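Local coordinates for protein FMN reductase [NAD(P)H] (Bacillus subtilis, PDB 1ZCH) that catalyses the NAD(P)H-dependent reduction of FMN as a homodimeric flavoprotein, and also reduces nitroaromatic compounds, quinones, chromates and azo dyes, at residues Glu20-Glu25 against Ala73-Leu78. Numbering follows the deposited sequence. Where two conformers were deposited one is given.
Sequences EPVAQE and APVFLL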
loop_
_atom_site.group_PDB
_atom_site.type_symbol
_atom_site.label_atom_id
_atom_site.label_comp_id
_atom_site.label_asym_id
_atom_site.label_seq_id
_atom_site.Cartn_x
_atom_site.Cartn_y
_atom_site.Cartn_z
ATOM N N GLU A 20 9.823 6.607 26.333
ATOM C CA GLU A 20 11.034 5.863 25.992
ATOM C C GLU A 20 11.413 6.139 24.540
ATOM O O GLU A 20 10.570 6.078 23.647
ATOM C CB GLU A 20 10.802 4.359 26.178
ATOM C CG GLU A 20 12.079 3.530 26.313
ATOM C CD GLU A 20 11.822 2.032 26.248
ATOM O OE1 GLU A 20 10.765 1.582 26.737
ATOM O OE2 GLU A 20 12.684 1.300 25.718
ATOM N N PRO A 21 12.694 6.441 24.285
ATOM C CA PRO A 21 13.127 6.719 22.914
ATOM C C PRO A 21 13.175 5.465 22.048
ATOM O O PRO A 21 13.243 4.348 22.556
ATOM C CB PRO A 21 14.509 7.330 23.113
ATOM C CG PRO A 21 15.019 6.579 24.303
ATOM C CD PRO A 21 13.819 6.585 25.228
ATOM N N VAL A 22 13.121 5.659 20.736
ATOM C CA VAL A 22 13.202 4.544 19.806
ATOM C C VAL A 22 14.636 4.560 19.292
ATOM O O VAL A 22 15.079 5.547 18.701
ATOM C CB VAL A 22 12.224 4.712 18.622
ATOM C CG1 VAL A 22 12.426 3.585 17.617
ATOM C CG2 VAL A 22 10.787 4.704 19.134
ATOM N N ALA A 23 15.360 3.472 19.536
ATOM C CA ALA A 23 16.753 3.361 19.119
ATOM C C ALA A 23 16.950 3.541 17.618
ATOM O O ALA A 23 16.172 3.030 16.805
ATOM C CB ALA A 23 17.322 2.012 19.560
ATOM N N GLN A 24 18.003 4.268 17.256
ATOM C CA GLN A 24 18.320 4.514 15.853
ATOM C C GLN A 24 18.479 3.193 15.115
ATOM O O GLN A 24 18.063 3.061 13.966
ATOM C CB GLN A 24 19.616 5.324 15.736
ATOM C CG GLN A 24 20.099 5.528 14.308
ATOM C CD GLN A 24 19.066 6.220 13.441
ATOM O OE1 GLN A 24 18.572 7.292 13.785
ATOM N NE2 GLN A 24 18.735 5.612 12.306
ATOM N N GLU A 25 19.081 2.216 15.783
ATOM C CA GLU A 25 19.295 0.908 15.180
ATOM C C GLU A 25 17.980 0.262 14.767
ATOM O O GLU A 25 17.910 -0.397 13.729
ATOM C CB GLU A 25 20.029 -0.016 16.151
ATOM C CG GLU A 25 20.585 -1.267 15.495
ATOM C CD GLU A 25 21.335 -2.154 16.470
ATOM O OE1 GLU A 25 21.960 -1.613 17.405
ATOM O OE2 GLU A 25 21.313 -3.390 16.292
ATOM N N ALA A 73 4.354 10.126 21.084
ATOM C CA ALA A 73 5.362 9.184 20.597
ATOM C C ALA A 73 6.624 9.916 20.156
ATOM O O ALA A 73 6.552 11.036 19.658
ATOM C CB ALA A 73 4.805 8.364 19.438
ATOM N N PRO A 74 7.797 9.281 20.322
ATOM C CA PRO A 74 9.082 9.879 19.946
ATOM C C PRO A 74 9.377 9.931 18.448
ATOM O O PRO A 74 10.228 10.704 18.002
ATOM C CB PRO A 74 10.088 9.008 20.692
ATOM C CG PRO A 74 9.448 7.661 20.635
ATOM C CD PRO A 74 7.999 7.971 20.966
ATOM N N VAL A 75 8.667 9.121 17.672
ATOM C CA VAL A 75 8.900 9.069 16.235
ATOM C C VAL A 75 7.648 9.196 15.374
ATOM O O VAL A 75 6.626 8.565 15.645
ATOM C CB VAL A 75 9.597 7.739 15.848
ATOM C CG1 VAL A 75 9.769 7.654 14.327
ATOM C CG2 VAL A 75 10.948 7.632 16.545
ATOM N N PHE A 76 7.737 10.031 14.342
ATOM C CA PHE A 76 6.650 10.197 13.383
ATOM C C PHE A 76 7.264 10.036 11.997
ATOM O O PHE A 76 8.160 10.791 11.625
ATOM C CB PHE A 76 6.004 11.582 13.458
ATOM C CG PHE A 76 4.881 11.774 12.463
ATOM C CD1 PHE A 76 3.585 11.349 12.759
ATOM C CD2 PHE A 76 5.133 12.321 11.205
ATOM C CE1 PHE A 76 2.556 11.466 11.814
ATOM C CE2 PHE A 76 4.113 12.442 10.251
ATOM C CZ PHE A 76 2.823 12.012 10.556
ATOM N N LEU A 77 6.791 9.048 11.244
ATOM C CA LEU A 77 7.285 8.816 9.892
ATOM C C LEU A 77 6.216 9.281 8.912
ATOM O O LEU A 77 5.030 9.020 9.114
ATOM C CB LEU A 77 7.549 7.327 9.649
ATOM C CG LEU A 77 8.525 6.600 10.575
ATOM C CD1 LEU A 77 8.692 5.153 10.109
ATOM C CD2 LEU A 77 9.867 7.323 10.570
ATOM N N LEU A 78 6.628 9.979 7.861
ATOM C CA LEU A 78 5.674 10.427 6.854
ATOM C C LEU A 78 5.971 9.695 5.553
ATOM O O LEU A 78 7.061 9.822 4.998
ATOM C CB LEU A 78 5.775 11.936 6.615
ATOM C CG LEU A 78 4.805 12.425 5.529
ATOM C CD1 LEU A 78 3.372 12.200 5.983
ATOM C CD2 LEU A 78 5.047 13.899 5.240
#
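V22 carries the contact with P74 and V75, and its CB and CG2 do the touching. CB already lies 3.8 Å from CG2 of V75. A chi1 of 175° sets CG1 anti to the backbone N, which leaves CG2 anti to the carbonyl carbon and beside the N. From there CG2 of V22 reaches CG of P74 at 3.6 Å. The same methyl stays 3.9 Å from CG2 of V75, so it bridges the proline ring and the valine branch. CG1 of V22 stands farther back, 4.4 Å from CG2 of V75. Both side chains are met at about a right angle. In the nitroreductase fold, this pairing sets the loop leading into helix 24-36 against the start of strand 75-82, an inner strand of the antiparallel sheet; V75 is hydrogen-bonded through its backbone to I163 of strand 155-164. P74, just past helix 68-72, also touches the loop with its ring tip: the carbonyl O of E20 lies 3.6 Å from CG of P74, a van der Waals approach. The two backbones come nearest at P21 and P74, whose CA atoms are 5.9 Å apart, although CB of P21 points away from 73-78. P21 O makes a weak hydrogen bond to NE2 of H165.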